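Local coordinates for protein P47 (Clostridium botulinum, PDB 6EKT), which is of uncertain function, but resembles tubular lipid-binding proteins and may belong to a progenitor complex that protects botulinum neurotoxin in the host gut, at residues Trp27-Gly32 with Ile211-Thr216; Pro191-Phe196 with Val215-Ile220; Ser184-Met189 with Ile407-Lys412; Asn234-Gly239 with Cys431-Ala436; Ser243-Leu248 with Val271-Asp276. All blocks are in the same frame, centred on the assembly; numbering follows the deposited sequence.

Contacts 1, 2 and 4 belong to one six-stranded antiparallel sheet near the middle of the elongated chain. Contact 1 pairs strands 29-34 and 208-214 inside it, and contact 4 joins 238-242 to 430-434; both are largely buried and rest on backbone bonds reinforced by an acidic side chain. Contact 2 lies at the surface, where a glutamine amide and waters tie the edge strand 193-199 to a loop, and it shares Val215 and Thr216 with contact 1. Contact 3, partly buried, packs a loop against helix 403-409, with Met189 and Thr410 packing on Tyr31 of contact 1. Contact 5 is another surface contact, lysine-mediated, leading from this sheet to the eight-stranded one.

Contact 1. Residues Trp27-Gly32 with Ile211-Thr216; sequences WDIVYG and ILSVVT
Trp27 packs its indole against Leu212, whose CD2 lies over the five-membered ring, 3.8 Å from the centroid, in a CH-pi contact; CB of Leu212 covers the same face. The indole NE1 donates to Ser224 O. Asp28 N bonds to Ser213 O at 2.9 Å, and Asp28 OD2 receives Val215 N on its anti lone pair, nearly straight (2.8 Å, 166°). A water donating to OD2 also bonds to Thr216 OG1, while OD1 forms a salt bridge with Arg218. Ile29 N reaches that same Ser213 O at 3.2 Å, so two successive residues face Ser213: a classic beta bulge where strand 29-34 joins the antiparallel strand 208-214. Ile29 O is gripped twice by one residue, by Ser213 N and by Ser213 OG (2.8 Å), because chi1 of 73° sets the hydroxyl between the backbone N and carbonyl carbon of Ser213. Val30 lies side by side with Leu212, CG1 to CD1 4.0 Å. Tyr31 N bonds to Ile211 O at 2.8 Å and 173°, the return bond runs from Ile211 N to Tyr31 O, and the edge of the tyrosine ring brings CE1 to 3.7 Å from Ser213 OG. A water donating to that OG also bonds to Tyr31 OH.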
# COMPACT_ATOMS: atom_id res chain seq x y z
N TRP A 27 6.90 -1.54 7.31
CA TRP A 27 6.28 -2.55 6.42
C TRP A 27 6.55 -2.21 4.95
O TRP A 27 6.95 -1.08 4.64
CB TRP A 27 4.78 -2.67 6.71
CG TRP A 27 4.52 -3.17 8.10
CD1 TRP A 27 4.50 -2.42 9.24
CD2 TRP A 27 4.32 -4.53 8.50
NE1 TRP A 27 4.26 -3.24 10.34
CE2 TRP A 27 4.16 -4.54 9.91
CE3 TRP A 27 4.25 -5.75 7.79
CZ2 TRP A 27 3.93 -5.72 10.64
CZ3 TRP A 27 4.02 -6.92 8.50
CH2 TRP A 27 3.84 -6.90 9.92
N ASP A 28 6.34 -3.18 4.04
CA ASP A 28 6.57 -2.95 2.60
C ASP A 28 5.38 -2.42 1.83
O ASP A 28 5.52 -1.45 1.07
CB ASP A 28 7.11 -4.22 1.91
CG ASP A 28 8.42 -4.68 2.46
OD1 ASP A 28 9.24 -3.83 2.92
OD2 ASP A 28 8.63 -5.89 2.50
N ILE A 29 4.22 -3.06 1.97
CA ILE A 29 3.00 -2.62 1.28
C ILE A 29 1.87 -2.76 2.26
O ILE A 29 1.75 -3.79 2.93
CB ILE A 29 2.65 -3.44 -0.01
CG1 ILE A 29 3.89 -3.58 -0.92
CG2 ILE A 29 1.48 -2.79 -0.75
CD1 ILE A 29 3.68 -4.45 -2.16
N VAL A 30 1.08 -1.69 2.36
CA VAL A 30 -0.04 -1.64 3.32
C VAL A 30 -1.30 -1.46 2.50
O VAL A 30 -1.32 -0.61 1.58
CB VAL A 30 0.14 -0.50 4.35
CG1 VAL A 30 -1.06 -0.44 5.29
CG2 VAL A 30 1.39 -0.71 5.16
N TYR A 31 -2.34 -2.26 2.80
CA TYR A 31 -3.61 -2.21 2.08
C TYR A 31 -4.72 -1.82 3.02
O TYR A 31 -4.77 -2.32 4.14
CB TYR A 31 -3.93 -3.59 1.51
CG TYR A 31 -2.82 -4.18 0.65
CD1 TYR A 31 -1.76 -4.88 1.23
CD2 TYR A 31 -2.87 -4.09 -0.76
CE1 TYR A 31 -0.75 -5.44 0.45
CE2 TYR A 31 -1.86 -4.64 -1.56
CZ TYR A 31 -0.82 -5.32 -0.95
OH TYR A 31 0.18 -5.86 -1.71
N GLY A 32 -5.60 -0.92 2.59
CA GLY A 32 -6.73 -0.50 3.45
C GLY A 32 -8.10 -0.45 2.78
O GLY A 32 -8.21 -0.16 1.58
N ILE A 211 -4.37 -4.33 6.03
CA ILE A 211 -3.47 -5.50 5.97
C ILE A 211 -2.07 -4.92 5.76
O ILE A 211 -1.84 -4.16 4.82
CB ILE A 211 -3.85 -6.50 4.83
CG1 ILE A 211 -5.19 -7.18 5.15
CG2 ILE A 211 -2.75 -7.55 4.61
CD1 ILE A 211 -5.86 -7.86 3.95
N LEU A 212 -1.16 -5.28 6.66
CA LEU A 212 0.24 -4.87 6.60
C LEU A 212 1.04 -6.03 6.04
O LEU A 212 0.87 -7.15 6.52
CB LEU A 212 0.74 -4.52 8.02
CG LEU A 212 0.33 -3.20 8.68
CD1 LEU A 212 -1.12 -2.81 8.55
CD2 LEU A 212 0.74 -3.17 10.15
N SER A 213 1.91 -5.79 5.05
CA SER A 213 2.68 -6.89 4.45
C SER A 213 4.16 -6.60 4.32
O SER A 213 4.56 -5.44 4.14
CB SER A 213 2.13 -7.29 3.06
OG SER A 213 2.45 -6.33 2.05
N VAL A 214 4.95 -7.67 4.37
CA VAL A 214 6.34 -7.64 3.91
C VAL A 214 6.50 -8.63 2.75
O VAL A 214 5.86 -9.67 2.74
CB VAL A 214 7.30 -7.93 5.09
CG1 VAL A 214 8.69 -8.27 4.62
CG2 VAL A 214 7.39 -6.69 5.98
N VAL A 215 7.34 -8.27 1.77
CA VAL A 215 7.55 -9.05 0.54
C VAL A 215 8.84 -9.91 0.54
O VAL A 215 9.20 -10.51 -0.48
CB VAL A 215 7.52 -8.14 -0.72
CG1 VAL A 215 6.15 -7.47 -0.91
CG2 VAL A 215 8.64 -7.10 -0.69
N THR A 216 9.51 -9.97 1.69
CA THR A 216 10.64 -10.89 1.93
C THR A 216 10.42 -11.63 3.25
O THR A 216 9.47 -11.34 3.98
CB THR A 216 12.00 -10.16 2.03
OG1 THR A 216 12.06 -9.43 3.27
CG2 THR A 216 12.20 -9.20 0.87
O HOH W 1 11.14 -6.66 2.82
O HOH W 2 2.01 -7.46 -0.51

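Contact 2. Residues Pro191-Phe196 with Val215-Ile220; sequences PKQFKF and VTNRDI
Gln193 crosses to the 215-220 loop and meets Ile220, which comes from the opposite direction. Its CB touches Ile220 CD1 at 4.0 Å; CD lies 3.7 Å from Ile220 CG2. The chain is extended beyond CG, which carries the amide out into the curve of the loop. OE1 rests 3.3 Å from Ile220 CG1 and accepts from a water that in turn takes Ile220 N. At the start of edge strand 193-199, Lys192 and Gln193 both face Val214, a classic beta bulge in the antiparallel pairing with strand 208-214, next to where that strand passes into the 215-220 loop. NE2 then spends both its hydrogens on carbonyls lying close to the amide plane: Arg218 O at 2.7 Å and 168°, and Thr216 O at 3.3 Å. Two acceptor carbonyls at NE2 and a donating water at OE1 thus fix the rotation of the amide. Beside it, Lys192 CB packs 3.4 Å from Thr216 O, and bends at chi2 and chi4 bring NZ to a water that donates to Val215 O. Lys195 NZ makes a similar bridge through another water to Ile220 O.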
# COMPACT_ATOMS: atom_id res chain seq x y z
N PRO A 191 3.33 -11.12 -1.24
CA PRO A 191 3.56 -10.97 0.20
C PRO A 191 4.07 -12.27 0.81
O PRO A 191 3.62 -13.36 0.44
CB PRO A 191 2.18 -10.61 0.73
CG PRO A 191 1.24 -11.32 -0.20
CD PRO A 191 1.90 -11.28 -1.56
N LYS A 192 5.00 -12.14 1.75
CA LYS A 192 5.57 -13.31 2.39
C LYS A 192 4.99 -13.42 3.80
O LYS A 192 4.73 -14.51 4.28
CB LYS A 192 7.09 -13.20 2.43
CG LYS A 192 7.78 -13.38 1.07
CD LYS A 192 7.75 -14.83 0.59
CE LYS A 192 8.44 -15.01 -0.76
NZ LYS A 192 7.64 -14.46 -1.91
N GLN A 193 4.77 -12.27 4.43
CA GLN A 193 4.26 -12.17 5.80
C GLN A 193 3.27 -11.01 5.90
O GLN A 193 3.42 -9.99 5.22
CB GLN A 193 5.41 -11.95 6.78
CG GLN A 193 6.48 -13.04 6.78
CD GLN A 193 7.66 -12.68 7.65
OE1 GLN A 193 7.66 -12.97 8.85
NE2 GLN A 193 8.68 -12.05 7.07
N PHE A 194 2.24 -11.16 6.73
CA PHE A 194 1.14 -10.21 6.73
C PHE A 194 0.37 -10.24 8.04
O PHE A 194 0.32 -11.28 8.71
CB PHE A 194 0.20 -10.42 5.51
CG PHE A 194 0.10 -11.86 5.06
CD1 PHE A 194 -0.82 -12.73 5.64
CD2 PHE A 194 0.94 -12.35 4.04
CE1 PHE A 194 -0.91 -14.06 5.21
CE2 PHE A 194 0.85 -13.68 3.62
CZ PHE A 194 -0.07 -14.54 4.21
N LYS A 195 -0.20 -9.09 8.39
CA LYS A 195 -0.93 -8.87 9.64
C LYS A 195 -2.18 -8.05 9.35
O LYS A 195 -2.15 -7.16 8.50
CB LYS A 195 -0.05 -8.05 10.60
CG LYS A 195 -0.31 -8.32 12.08
CD LYS A 195 0.29 -7.26 13.01
CE LYS A 195 1.80 -7.14 12.80
NZ LYS A 195 2.59 -6.57 13.94
N PHE A 196 -3.26 -8.34 10.08
CA PHE A 196 -4.45 -7.48 10.07
C PHE A 196 -4.46 -6.49 11.24
O PHE A 196 -4.11 -6.85 12.37
CB PHE A 196 -5.76 -8.32 10.10
CG PHE A 196 -6.97 -7.51 10.48
CD1 PHE A 196 -7.53 -6.59 9.58
CD2 PHE A 196 -7.52 -7.61 11.77
CE1 PHE A 196 -8.62 -5.80 9.95
CE2 PHE A 196 -8.61 -6.81 12.14
CZ PHE A 196 -9.16 -5.91 11.23
N VAL A 215 7.34 -8.27 1.77
CA VAL A 215 7.55 -9.05 0.54
C VAL A 215 8.84 -9.91 0.54
O VAL A 215 9.20 -10.51 -0.48
CB VAL A 215 7.52 -8.14 -0.72
CG1 VAL A 215 6.15 -7.47 -0.91
CG2 VAL A 215 8.64 -7.10 -0.69
N THR A 216 9.51 -9.97 1.69
CA THR A 216 10.64 -10.89 1.93
C THR A 216 10.42 -11.63 3.25
O THR A 216 9.47 -11.34 3.98
CB THR A 216 12.00 -10.16 2.03
OG1 THR A 216 12.06 -9.43 3.27
CG2 THR A 216 12.20 -9.20 0.87
N ASN A 217 11.31 -12.56 3.59
CA ASN A 217 11.20 -13.31 4.84
C ASN A 217 11.94 -12.70 6.03
O ASN A 217 12.25 -13.39 7.02
CB ASN A 217 11.61 -14.77 4.63
CG ASN A 217 10.56 -15.58 3.90
OD1 ASN A 217 10.84 -16.19 2.87
ND2 ASN A 217 9.33 -15.57 4.42
N ARG A 218 12.19 -11.39 5.96
CA ARG A 218 12.84 -10.71 7.07
C ARG A 218 12.02 -10.82 8.36
O ARG A 218 10.81 -11.03 8.32
CB ARG A 218 13.18 -9.25 6.70
CG ARG A 218 12.00 -8.32 6.42
CD ARG A 218 12.58 -6.97 6.03
NE ARG A 218 11.62 -6.00 5.49
CZ ARG A 218 10.97 -5.09 6.20
NH1 ARG A 218 10.15 -4.25 5.58
NH2 ARG A 218 11.12 -5.03 7.52
N ASP A 219 12.70 -10.70 9.50
CA ASP A 219 12.09 -10.74 10.82
C ASP A 219 11.03 -9.63 10.97
O ASP A 219 11.34 -8.46 10.81
CB ASP A 219 13.20 -10.59 11.87
CG ASP A 219 12.73 -10.79 13.29
OD1 ASP A 219 11.64 -11.34 13.52
OD2 ASP A 219 13.49 -10.40 14.20
N ILE A 220 9.78 -10.02 11.25
CA ILE A 220 8.69 -9.07 11.47
C ILE A 220 8.32 -8.98 12.97
O ILE A 220 7.55 -8.10 13.38
CB ILE A 220 7.43 -9.37 10.61
CG1 ILE A 220 6.78 -10.70 11.01
CG2 ILE A 220 7.75 -9.32 9.12
CD1 ILE A 220 5.31 -10.82 10.63
O HOH W 3 7.91 -11.56 -2.62
O HOH W 4 9.42 -12.93 10.86
O HOH W 5 4.91 -7.99 13.62

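Contact 3. Residues Ser184-Met189 with Ile407-Lys412; sequences SDIEWM and INNTIK
Three groups bond to Ser184 OG, one of them weakly: Asn409 ND2 donates to it at 2.7 Å and 155°, Ile186 N approaches it in a weak bond, and it is also hydrogen-bonded to Asn190 OD1. The serine oxygen lies near the amide plane of Asn409. With CG opposite its own backbone N (chi1 -170°), Asn409 reaches across to the loop, and OD1 at the other corner of the amide accepts Ile186 N at 3.2 Å, the donor tilted well out of the carbonyl plane. ND2 has a second acceptor in its neighbour Thr410 OG1, 3.0 Å away, so three bonds fix the orientation of the amide. Ile186 CB rests 3.5 Å from Asn409 OD1, and Met189 CB lies 3.5 Å from Thr410 OG1, its SD touching Asn409 CB. Met189 and Thr410 also pack on Tyr31. The whole is an asparagine amide clasping a loop that ends in a 3-10 turn, with Met189 N bonded to Ile186 O, at the passage from helix 403-409 to strand 411-413.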
# COMPACT_ATOMS: atom_id res chain seq x y z
N SER A 184 1.12 -13.83 -8.23
CA SER A 184 0.36 -12.87 -9.02
C SER A 184 1.09 -12.48 -10.28
O SER A 184 2.23 -12.90 -10.50
CB SER A 184 0.11 -11.60 -8.20
OG SER A 184 1.30 -10.83 -8.10
N ASP A 185 0.44 -11.64 -11.08
CA ASP A 185 1.00 -11.10 -12.31
C ASP A 185 2.10 -10.09 -12.01
O ASP A 185 3.03 -9.93 -12.80
CB ASP A 185 -0.13 -10.50 -13.17
CG ASP A 185 -0.99 -11.58 -13.85
OD1 ASP A 185 -0.42 -12.46 -14.52
OD2 ASP A 185 -2.24 -11.56 -13.72
N ILE A 186 2.01 -9.42 -10.87
CA ILE A 186 2.98 -8.41 -10.47
C ILE A 186 3.81 -8.95 -9.29
O ILE A 186 3.48 -8.76 -8.12
CB ILE A 186 2.28 -7.05 -10.22
CG1 ILE A 186 1.52 -6.61 -11.48
CG2 ILE A 186 3.28 -5.96 -9.86
CD1 ILE A 186 0.33 -5.71 -11.21
N GLU A 187 4.87 -9.66 -9.66
CA GLU A 187 5.69 -10.46 -8.75
C GLU A 187 6.28 -9.68 -7.56
O GLU A 187 6.37 -10.21 -6.44
CB GLU A 187 6.80 -11.15 -9.54
CG GLU A 187 7.59 -12.21 -8.80
CD GLU A 187 8.42 -13.06 -9.74
OE1 GLU A 187 9.65 -12.85 -9.79
OE2 GLU A 187 7.85 -13.92 -10.45
N TRP A 188 6.69 -8.44 -7.80
CA TRP A 188 7.33 -7.63 -6.75
C TRP A 188 6.43 -7.32 -5.56
O TRP A 188 6.93 -6.99 -4.48
CB TRP A 188 7.99 -6.36 -7.32
CG TRP A 188 7.04 -5.33 -7.86
CD1 TRP A 188 6.69 -5.16 -9.17
CD2 TRP A 188 6.34 -4.32 -7.11
NE1 TRP A 188 5.81 -4.11 -9.28
CE2 TRP A 188 5.59 -3.57 -8.04
CE3 TRP A 188 6.29 -3.97 -5.75
CZ2 TRP A 188 4.76 -2.50 -7.66
CZ3 TRP A 188 5.47 -2.89 -5.37
CH2 TRP A 188 4.73 -2.17 -6.32
N MET A 189 5.12 -7.42 -5.77
CA MET A 189 4.11 -7.27 -4.71
C MET A 189 3.90 -8.49 -3.81
O MET A 189 3.32 -8.35 -2.70
CB MET A 189 2.78 -6.84 -5.31
CG MET A 189 2.76 -5.43 -5.87
SD MET A 189 1.14 -4.87 -6.42
CE MET A 189 0.32 -4.54 -4.85
N ILE A 407 -3.73 -2.12 -7.50
CA ILE A 407 -4.68 -2.15 -6.39
C ILE A 407 -5.53 -3.45 -6.41
O ILE A 407 -6.06 -3.85 -5.38
CB ILE A 407 -5.44 -0.79 -6.26
CG1 ILE A 407 -5.86 -0.53 -4.80
CG2 ILE A 407 -6.53 -0.68 -7.30
CD1 ILE A 407 -6.34 0.89 -4.52
N ASN A 408 -5.57 -4.12 -7.57
CA ASN A 408 -6.26 -5.41 -7.74
C ASN A 408 -5.37 -6.65 -7.67
O ASN A 408 -5.89 -7.76 -7.64
CB ASN A 408 -7.04 -5.44 -9.06
CG ASN A 408 -8.26 -4.56 -9.03
OD1 ASN A 408 -8.91 -4.40 -7.99
ND2 ASN A 408 -8.58 -3.97 -10.15
N ASN A 409 -4.06 -6.46 -7.61
CA ASN A 409 -3.10 -7.58 -7.73
C ASN A 409 -3.04 -8.57 -6.55
O ASN A 409 -2.97 -9.79 -6.76
CB ASN A 409 -1.69 -7.02 -7.97
CG ASN A 409 -0.71 -8.10 -8.34
OD1 ASN A 409 -0.75 -8.65 -9.46
ND2 ASN A 409 0.14 -8.46 -7.40
N THR A 410 -3.01 -8.03 -5.33
CA THR A 410 -2.63 -8.80 -4.15
C THR A 410 -3.80 -8.94 -3.17
O THR A 410 -4.14 -10.05 -2.81
CB THR A 410 -1.37 -8.19 -3.48
OG1 THR A 410 -0.29 -8.23 -4.42
CG2 THR A 410 -0.97 -8.97 -2.21
N ILE A 411 -4.41 -7.83 -2.79
CA ILE A 411 -5.53 -7.85 -1.85
C ILE A 411 -6.77 -7.42 -2.60
O ILE A 411 -6.82 -6.32 -3.15
CB ILE A 411 -5.29 -6.92 -0.62
CG1 ILE A 411 -4.05 -7.38 0.17
CG2 ILE A 411 -6.54 -6.79 0.27
CD1 ILE A 411 -4.06 -8.81 0.67
N LYS A 412 -7.75 -8.31 -2.62
CA LYS A 412 -9.08 -7.96 -3.09
C LYS A 412 -10.03 -7.99 -1.90
O LYS A 412 -10.32 -9.05 -1.35
CB LYS A 412 -9.53 -8.92 -4.18
CG LYS A 412 -8.69 -8.82 -5.46
CD LYS A 412 -9.36 -9.47 -6.66
CE LYS A 412 -9.38 -11.00 -6.61
NZ LYS A 412 -8.00 -11.54 -6.51

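Contact 4. Residues Asn234-Gly239 with Cys431-Ala436; sequences NNSEVG and CIQGNA
Strands 238-242 and 430-434 run antiparallel here, Val238 and Gly434 forming a hydrogen-bonded pair (Gly434 N to Val238 O 2.9 Å, 169°; Val238 N to Gly434 O 3.1 Å) and Gly239 and Gln433 the adjoining non-hydrogen-bonded one. Gly434 O also receives a weak bond from Glu237 N. Beyond the strands, Glu237 leans toward the chain end: its extended side chain brings OE1 to Ala436 N, 2.7 Å away, and the anti lone pair takes the N-H. Ala436 CB packs on Val238 CG2 at 3.8 Å. Toward the other end, Gln433 covers the Ser236 side chain, whose OG comes within 3.2 Å of Gln433 CD; the serine hydroxyl bonds instead to Gly233 O, and Gln433 NE2 to Ile231 O. Gln433 OE1 accepts a weak bond from Asn234 ND2 (3.4 Å), the two amides crossing at about a right angle with their planes 86° apart. Val238 and Ile432 face helix 403-409, Ile407 touching both. Gly239 CA lies 3.3 Å from Ile432 O in a CA-H...O contact. The strand pairing thus carries the core of the contact, while the carboxylate of Glu237 ties down the last modelled residue by its backbone N, and backbone carbonyls of Gly233 and Ile231 take the hydroxyl of Ser236 and NE2 of Gln433.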
# COMPACT_ATOMS: atom_id res chain seq x y z
N ASN A 234 -8.68 11.76 2.12
CA ASN A 234 -9.60 12.29 1.08
C ASN A 234 -10.88 11.43 0.99
O ASN A 234 -11.44 11.30 -0.09
CB ASN A 234 -8.97 12.35 -0.34
CG ASN A 234 -7.61 13.04 -0.40
OD1 ASN A 234 -7.50 14.26 -0.19
ND2 ASN A 234 -6.58 12.28 -0.78
N ASN A 235 -11.30 10.83 2.11
CA ASN A 235 -12.47 9.91 2.19
C ASN A 235 -12.45 8.74 1.20
O ASN A 235 -13.51 8.30 0.72
CB ASN A 235 -13.80 10.70 2.08
CG ASN A 235 -13.84 11.90 2.99
OD1 ASN A 235 -13.71 13.04 2.55
ND2 ASN A 235 -13.95 11.65 4.29
N SER A 236 -11.25 8.25 0.89
CA SER A 236 -11.08 7.12 -0.02
C SER A 236 -11.70 5.86 0.56
O SER A 236 -11.60 5.60 1.77
CB SER A 236 -9.60 6.86 -0.28
OG SER A 236 -8.92 8.05 -0.57
N GLU A 237 -12.31 5.08 -0.31
CA GLU A 237 -12.89 3.80 0.05
C GLU A 237 -11.84 2.69 0.17
O GLU A 237 -11.92 1.86 1.07
CB GLU A 237 -13.97 3.43 -0.97
CG GLU A 237 -15.23 4.26 -0.75
CD GLU A 237 -16.29 4.09 -1.81
OE1 GLU A 237 -16.05 3.42 -2.84
OE2 GLU A 237 -17.39 4.65 -1.61
N VAL A 238 -10.89 2.67 -0.76
CA VAL A 238 -9.84 1.64 -0.82
C VAL A 238 -8.50 2.36 -1.06
O VAL A 238 -8.45 3.37 -1.74
CB VAL A 238 -10.11 0.58 -1.93
CG1 VAL A 238 -9.00 -0.46 -2.00
CG2 VAL A 238 -11.42 -0.15 -1.69
N GLY A 239 -7.43 1.85 -0.47
CA GLY A 239 -6.12 2.44 -0.69
C GLY A 239 -4.99 1.46 -0.52
O GLY A 239 -5.16 0.39 0.08
N CYS A 431 1.13 6.31 -2.79
CA CYS A 431 -0.23 5.94 -2.34
C CYS A 431 -1.22 6.02 -3.49
O CYS A 431 -1.35 7.05 -4.14
CB CYS A 431 -0.67 6.82 -1.18
SG CYS A 431 -2.31 6.41 -0.54
N ILE A 432 -1.87 4.89 -3.74
CA ILE A 432 -2.92 4.77 -4.76
C ILE A 432 -4.24 4.59 -4.01
O ILE A 432 -4.33 3.72 -3.15
CB ILE A 432 -2.65 3.56 -5.69
CG1 ILE A 432 -1.33 3.77 -6.48
CG2 ILE A 432 -3.82 3.33 -6.64
CD1 ILE A 432 -0.77 2.51 -7.13
N GLN A 433 -5.24 5.41 -4.32
CA GLN A 433 -6.56 5.31 -3.66
C GLN A 433 -7.62 5.16 -4.73
O GLN A 433 -7.46 5.68 -5.86
CB GLN A 433 -6.85 6.54 -2.80
CG GLN A 433 -5.91 6.73 -1.60
CD GLN A 433 -5.82 8.19 -1.16
OE1 GLN A 433 -6.04 9.11 -1.96
NE2 GLN A 433 -5.50 8.41 0.11
N GLY A 434 -8.69 4.44 -4.39
CA GLY A 434 -9.79 4.19 -5.32
C GLY A 434 -11.18 4.02 -4.69
O GLY A 434 -11.34 4.03 -3.46
N ASN A 435 -12.17 3.90 -5.56
CA ASN A 435 -13.53 3.56 -5.16
C ASN A 435 -13.70 2.06 -5.12
O ASN A 435 -13.13 1.34 -5.95
CB ASN A 435 -14.57 4.18 -6.10
CG ASN A 435 -14.71 5.68 -5.90
OD1 ASN A 435 -14.49 6.20 -4.79
ND2 ASN A 435 -15.09 6.40 -6.96
N ALA A 436 -14.46 1.61 -4.14
CA ALA A 436 -14.89 0.23 -4.02
C ALA A 436 -16.17 0.02 -4.84
O ALA A 436 -16.44 -1.09 -5.28
CB ALA A 436 -15.13 -0.12 -2.57

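Contact 5. Residues Ser243-Leu248 with Val271-Asp276; sequences SEKLFL and VISTSD
The flat groups that Lys245 meets across this contact are peptide units, not rings, and it approaches the carbonyl oxygens of Ser275 and Asp276; the one ring of the helical segment, Phe247, stacks on Phe430 instead. The motif is an N-capped helix, 244-252, laid against strand 269-273, which pairs with strand 279-288 of the eight-stranded sheet. The lysine chain, CG opposite the backbone N (chi1 174°), runs out nearly extended apart from a bend at chi3. Its CD passes 3.7 Å from Asp276 O, and NZ donates to Ser273 OG at 2.7 Å, in one of two serine conformers, so this bond may not be permanent. A weak second bond joins NZ to Ser275 O at 3.4 Å. One turn on, Leu248 CB packs on Val271 CG2 at 4.0 Å, and both side chains also touch Ile281. Ser243 OG caps the helix, accepting Leu246 N at 3.1 Å and 166°. The same hydroxyl donates to a water at 2.7 Å, which passes its own hydrogen to Asp276 O at 3.0 Å.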
# COMPACT_ATOMS: atom_id res chain seq x y z
N SER A 243 6.18 1.19 -0.07
CA SER A 243 7.37 1.79 0.54
C SER A 243 8.19 2.58 -0.50
O SER A 243 8.12 2.31 -1.72
CB SER A 243 8.27 0.73 1.18
OG SER A 243 8.93 -0.05 0.17
N GLU A 244 8.92 3.58 -0.02
CA GLU A 244 9.84 4.34 -0.88
C GLU A 244 10.74 3.40 -1.69
O GLU A 244 10.92 3.61 -2.90
CB GLU A 244 10.70 5.27 -0.03
CG GLU A 244 11.72 6.04 -0.88
CD GLU A 244 12.70 6.80 -0.01
OE1 GLU A 244 13.69 6.21 0.42
OE2 GLU A 244 12.47 7.99 0.23
N LYS A 245 11.31 2.39 -1.04
CA LYS A 245 12.27 1.48 -1.68
C LYS A 245 11.62 0.66 -2.79
O LYS A 245 12.17 0.54 -3.90
CB LYS A 245 12.97 0.61 -0.63
CG LYS A 245 13.88 -0.49 -1.16
CD LYS A 245 14.75 -0.96 -0.01
CE LYS A 245 15.11 -2.42 -0.13
NZ LYS A 245 16.04 -2.73 0.99
N LEU A 246 10.44 0.10 -2.51
CA LEU A 246 9.70 -0.64 -3.57
C LEU A 246 9.30 0.25 -4.74
O LEU A 246 9.31 -0.20 -5.88
CB LEU A 246 8.48 -1.35 -2.97
CG LEU A 246 8.78 -2.63 -2.18
CD1 LEU A 246 7.45 -3.19 -1.64
CD2 LEU A 246 9.49 -3.66 -3.02
N PHE A 247 8.94 1.50 -4.46
CA PHE A 247 8.58 2.49 -5.49
C PHE A 247 9.80 2.75 -6.42
O PHE A 247 9.68 2.71 -7.65
CB PHE A 247 8.10 3.79 -4.83
CG PHE A 247 7.84 4.92 -5.79
CD1 PHE A 247 6.79 4.85 -6.72
CD2 PHE A 247 8.67 6.04 -5.79
CE1 PHE A 247 6.56 5.90 -7.61
CE2 PHE A 247 8.44 7.10 -6.68
CZ PHE A 247 7.39 7.03 -7.59
N LEU A 248 10.95 2.99 -5.80
CA LEU A 248 12.19 3.22 -6.56
C LEU A 248 12.56 2.01 -7.40
O LEU A 248 12.88 2.16 -8.57
CB LEU A 248 13.34 3.59 -5.62
CG LEU A 248 13.26 4.96 -4.96
CD1 LEU A 248 14.37 5.13 -3.93
CD2 LEU A 248 13.31 6.09 -6.00
N VAL A 271 19.26 0.40 -7.09
CA VAL A 271 18.84 0.99 -5.84
C VAL A 271 19.83 0.63 -4.73
O VAL A 271 20.11 -0.55 -4.50
CB VAL A 271 17.41 0.52 -5.44
CG1 VAL A 271 17.08 0.95 -4.02
CG2 VAL A 271 16.38 1.06 -6.41
N ILE A 272 20.37 1.64 -4.06
CA ILE A 272 21.13 1.44 -2.84
C ILE A 272 20.14 1.53 -1.67
O ILE A 272 19.46 2.55 -1.50
CB ILE A 272 22.25 2.52 -2.69
CG1 ILE A 272 23.11 2.60 -3.97
CG2 ILE A 272 23.06 2.33 -1.41
CD1 ILE A 272 23.95 1.37 -4.31
N SER A 273 20.07 0.47 -0.87
CA SER A 273 19.22 0.46 0.31
C SER A 273 19.83 1.36 1.36
O SER A 273 21.05 1.44 1.51
CB SER A 273 19.06 -0.96 0.85
OG SER A 273 18.33 -1.75 -0.06
N THR A 274 18.96 2.08 2.06
CA THR A 274 19.35 2.91 3.21
C THR A 274 18.63 2.44 4.49
O THR A 274 18.96 2.89 5.59
CB THR A 274 19.07 4.41 2.96
OG1 THR A 274 17.72 4.59 2.55
CG2 THR A 274 20.02 4.98 1.88
N SER A 275 17.63 1.56 4.32
CA SER A 275 16.94 0.82 5.41
C SER A 275 16.11 -0.28 4.73
O SER A 275 16.19 -0.43 3.51
CB SER A 275 16.03 1.72 6.27
OG SER A 275 14.87 2.13 5.57
N ASP A 276 15.31 -1.04 5.51
CA ASP A 276 14.42 -2.03 4.89
C ASP A 276 13.40 -1.41 3.94
O ASP A 276 12.95 -2.06 2.99
CB ASP A 276 13.69 -2.83 5.97
CG ASP A 276 14.63 -3.75 6.73
OD1 ASP A 276 15.31 -4.57 6.07
OD2 ASP A 276 14.69 -3.62 7.96
O HOH W 6 10.45 -1.94 1.39